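Local coordinates for protein alpha-ketoglutarate-dependent 2,4-dichlorophenoxyacetate dioxygenase (Bradyrhizobium diazoefficiens, PDB 5BKE) that probably acts as a 2-oxoglutarate-dependent dioxygenase of the TfdA family that degrades aryloxyalkanoate herbicides, with a metal held by two histidines and an aspartate, at residues Glu161-Val166 and Arg206-Tyr211. Residues are numbered along the deposited sequence; the frame is centred on the assembly and turned at random.
Sequences EIEDLV and RRKSLY
I162 and L210 are the closest residues across the contact by backbone, CA atoms 9.2 Å apart, I162 at the start of a type I turn that runs to L165 and L210 on strand 208-210; the backbones stay well separated and side chains alone bridge them. The turn is closed by the backbone bond from L165 N to I162 O. Two side-chain pairs make the contact, one apolar and one ionic. In the buried pair, L210 brings the end of its side chain in toward I162, and I162 CD1 meets L210 CD2 at 3.5 Å, methyl against methyl, the two side chains crossing at about a right angle. With chi1 at 67°, I162 CG1 sits between the backbone N and carbonyl carbon, and the extended chi2 sends CD1 on to the leucine. The other pair is a salt bridge, with K208 NZ donating to E163 OE1 at 2.7 Å. The ammonium approaches on the syn side of the carboxylate but 34° out of its plane, while E163 OE2 lies farther from K208 NZ, at 3.3 Å. E163 CG is anti to the backbone N (chi1 178°) and the chain bends at chi2, bringing the carboxylate round to the extended lysine, again roughly at right angles. Y151 of helix 147-152 packs against both charged side chains, and K23 of a second subunit packs on K208. I162 also rests on V199 of strand 194-201. The contact thus joins the I162-L165 turn, which follows on from helix 156-162, to strand 208-210, outermost within this chain in a four-stranded antiparallel sheet, with strand 194-201 lying between strands 208-210 and 166-169.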
ATOM      1  N   GLU C 161     -26.706   0.551  12.747  1.00 32.29           N
ATOM      2  CA  GLU C 161     -28.113   0.810  13.081  1.00 33.42           C
ATOM      3  C   GLU C 161     -28.949  -0.481  13.057  1.00 32.26           C
ATOM      4  O   GLU C 161     -29.711  -0.748  13.993  1.00 32.46           O
ATOM      5  CB  GLU C 161     -28.710   1.876  12.137  1.00 35.55           C
ATOM      6  CG  GLU C 161     -30.220   2.126  12.279  1.00 38.48           C
ATOM      7  CD  GLU C 161     -30.830   2.984  11.165  1.00 41.79           C
ATOM      8  OE1 GLU C 161     -30.204   3.166  10.087  1.00 42.33           O
ATOM      9  OE2 GLU C 161     -31.965   3.478  11.368  1.00 44.61           O
ATOM     10  N   ILE C 162     -28.779  -1.282  12.006  1.00 29.87           N
ATOM     11  CA  ILE C 162     -29.630  -2.454  11.767  1.00 29.89           C
ATOM     12  C   ILE C 162     -29.215  -3.754  12.485  1.00 30.18           C
ATOM     13  O   ILE C 162     -30.018  -4.680  12.593  1.00 29.94           O
ATOM     14  CB  ILE C 162     -29.847  -2.705  10.244  1.00 29.36           C
ATOM     15  CG1 ILE C 162     -28.536  -3.115   9.548  1.00 28.35           C
ATOM     16  CG2 ILE C 162     -30.513  -1.485   9.590  1.00 27.87           C
ATOM     17  CD1 ILE C 162     -28.703  -3.581   8.118  1.00 27.38           C
ATOM     18  N   GLU C 163     -27.980  -3.799  12.997  1.00 30.96           N
ATOM     19  CA  GLU C 163     -27.355  -5.039  13.494  1.00 31.02           C
ATOM     20  C   GLU C 163     -28.241  -5.920  14.392  1.00 29.61           C
ATOM     21  O   GLU C 163     -28.330  -7.130  14.168  1.00 28.08           O
ATOM     22  CB  GLU C 163     -25.988  -4.737  14.153  1.00 31.83           C
ATOM     23  CG  GLU C 163     -25.237  -5.929  14.766  1.00 32.73           C
ATOM     24  CD  GLU C 163     -24.798  -6.994  13.759  1.00 35.77           C
ATOM     25  OE1 GLU C 163     -24.392  -6.652  12.627  1.00 35.61           O
ATOM     26  OE2 GLU C 163     -24.840  -8.200  14.107  1.00 38.05           O
ATOM     27  N   ASP C 164     -28.900  -5.313  15.378  1.00 30.55           N
ATOM     28  CA  ASP C 164     -29.669  -6.069  16.379  1.00 31.05           C
ATOM     29  C   ASP C 164     -31.185  -5.956  16.214  1.00 30.61           C
ATOM     30  O   ASP C 164     -31.940  -6.466  17.045  1.00 31.02           O
ATOM     31  CB  ASP C 164     -29.248  -5.674  17.802  1.00 34.06           C
ATOM     32  CG  ASP C 164     -27.784  -5.997  18.091  1.00 37.16           C
ATOM     33  OD1 ASP C 164     -27.423  -7.190  18.113  1.00 38.23           O
ATOM     34  OD2 ASP C 164     -26.991  -5.055  18.286  1.00 40.84           O
ATOM     35  N   LEU C 165     -31.625  -5.316  15.133  1.00 28.64           N
ATOM     36  CA  LEU C 165     -33.054  -5.148  14.872  1.00 27.75           C
ATOM     37  C   LEU C 165     -33.789  -6.465  14.569  1.00 27.12           C
ATOM     38  O   LEU C 165     -33.234  -7.388  13.954  1.00 27.15           O
ATOM     39  CB  LEU C 165     -33.287  -4.102  13.778  1.00 27.41           C
ATOM     40  CG  LEU C 165     -32.841  -2.657  14.068  1.00 26.95           C
ATOM     41  CD1 LEU C 165     -33.216  -1.743  12.904  1.00 26.79           C
ATOM     42  CD2 LEU C 165     -33.400  -2.115  15.382  1.00 24.61           C
ATOM     43  N   VAL C 166     -35.027  -6.547  15.046  1.00 26.41           N
ATOM     44  CA  VAL C 166     -35.873  -7.726  14.867  1.00 26.33           C
ATOM     45  C   VAL C 166     -37.154  -7.321  14.122  1.00 26.70           C
ATOM     46  O   VAL C 166     -37.788  -6.309  14.459  1.00 25.42           O
ATOM     47  CB  VAL C 166     -36.181  -8.417  16.231  1.00 25.89           C
ATOM     48  CG1 VAL C 166     -37.162  -9.567  16.080  1.00 24.89           C
ATOM     49  CG2 VAL C 166     -34.902  -8.948  16.875  1.00 25.80           C
ATOM     50  N   ARG C 206     -20.474 -17.922   6.861  1.00 26.98           N
ATOM     51  CA  ARG C 206     -20.628 -16.817   7.822  1.00 28.21           C
ATOM     52  C   ARG C 206     -20.810 -15.407   7.229  1.00 27.83           C
ATOM     53  O   ARG C 206     -20.710 -14.404   7.957  1.00 27.45           O
ATOM     54  CB  ARG C 206     -19.527 -16.858   8.897  1.00 31.04           C
ATOM     55  CG  ARG C 206     -19.605 -18.092   9.796  1.00 32.96           C
ATOM     56  CD  ARG C 206     -18.682 -17.990  11.000  1.00 34.91           C
ATOM     57  NE  ARG C 206     -19.084 -16.923  11.928  1.00 37.24           N
ATOM     58  CZ  ARG C 206     -19.967 -17.054  12.918  1.00 37.01           C
ATOM     59  NH1 ARG C 206     -20.577 -18.214  13.139  1.00 38.99           N
ATOM     60  NH2 ARG C 206     -20.249 -16.013  13.686  1.00 36.69           N
ATOM     61  N   ARG C 207     -21.104 -15.335   5.927  1.00 26.82           N
ATOM     62  CA  ARG C 207     -21.496 -14.070   5.288  1.00 26.38           C
ATOM     63  C   ARG C 207     -22.749 -13.537   5.975  1.00 26.34           C
ATOM     64  O   ARG C 207     -23.674 -14.304   6.270  1.00 24.85           O
ATOM     65  CB  ARG C 207     -21.776 -14.249   3.793  1.00 25.64           C
ATOM     66  CG  ARG C 207     -20.566 -14.591   2.923  1.00 26.83           C
ATOM     67  CD  ARG C 207     -19.709 -13.382   2.574  1.00 27.79           C
ATOM     68  NE  ARG C 207     -20.401 -12.351   1.793  1.00 28.71           N
ATOM     69  CZ  ARG C 207     -20.607 -12.387   0.478  1.00 29.67           C
ATOM     70  NH1 ARG C 207     -20.195 -13.422  -0.247  1.00 30.68           N
ATOM     71  NH2 ARG C 207     -21.235 -11.384  -0.121  1.00 28.92           N
ATOM     72  N   LYS C 208     -22.743 -12.238   6.265  1.00 26.38           N
ATOM     73  CA  LYS C 208     -23.909 -11.532   6.767  1.00 26.54           C
ATOM     74  C   LYS C 208     -24.818 -11.148   5.601  1.00 25.91           C
ATOM     75  O   LYS C 208     -24.350 -10.900   4.491  1.00 25.21           O
ATOM     76  CB  LYS C 208     -23.492 -10.278   7.530  1.00 28.83           C
ATOM     77  CG  LYS C 208     -22.916 -10.528   8.907  1.00 31.11           C
ATOM     78  CD  LYS C 208     -22.857  -9.226   9.687  1.00 33.25           C
ATOM     79  CE  LYS C 208     -22.723  -9.498  11.173  1.00 35.82           C
ATOM     80  NZ  LYS C 208     -22.386  -8.262  11.930  1.00 37.64           N
ATOM     81  N   SER C 209     -26.123 -11.108   5.856  1.00 25.44           N
ATOM     82  CA  SER C 209     -27.095 -10.761   4.821  1.00 24.68           C
ATOM     83  C   SER C 209     -28.349 -10.137   5.408  1.00 24.64           C
ATOM     84  O   SER C 209     -28.714 -10.386   6.572  1.00 25.52           O
ATOM     85  CB  SER C 209     -27.440 -11.975   3.945  1.00 24.17           C
ATOM     86  OG  SER C 209     -27.997 -13.019   4.726  1.00 25.15           O
ATOM     87  N   LEU C 210     -28.983  -9.303   4.592  1.00 24.57           N
ATOM     88  CA  LEU C 210     -30.242  -8.658   4.934  1.00 23.65           C
ATOM     89  C   LEU C 210     -31.371  -9.678   4.835  1.00 23.56           C
ATOM     90  O   LEU C 210     -31.571 -10.292   3.793  1.00 22.96           O
ATOM     91  CB  LEU C 210     -30.499  -7.472   3.994  1.00 23.75           C
ATOM     92  CG  LEU C 210     -29.598  -6.232   4.138  1.00 24.50           C
ATOM     93  CD1 LEU C 210     -29.755  -5.263   2.961  1.00 23.98           C
ATOM     94  CD2 LEU C 210     -29.893  -5.517   5.447  1.00 23.95           C
ATOM     95  N   TYR C 211     -32.098  -9.865   5.931  1.00 23.01           N
ATOM     96  CA  TYR C 211     -33.218 -10.795   5.942  1.00 22.53           C
ATOM     97  C   TYR C 211     -34.472 -10.007   5.643  1.00 21.93           C
ATOM     98  O   TYR C 211     -35.239  -9.628   6.538  1.00 21.24           O
ATOM     99  CB  TYR C 211     -33.317 -11.568   7.264  1.00 22.62           C
ATOM    100  CG  TYR C 211     -34.265 -12.764   7.228  1.00 23.59           C
ATOM    101  CD1 TYR C 211     -34.955 -13.127   6.051  1.00 23.13           C
ATOM    102  CD2 TYR C 211     -34.459 -13.546   8.367  1.00 23.44           C
ATOM    103  CE1 TYR C 211     -35.812 -14.215   6.023  1.00 23.34           C
ATOM    104  CE2 TYR C 211     -35.308 -14.641   8.349  1.00 23.97           C
ATOM    105  CZ  TYR C 211     -35.978 -14.976   7.177  1.00 23.92           C
ATOM    106  OH  TYR C 211     -36.800 -16.079   7.171  1.00 23.90           O
TER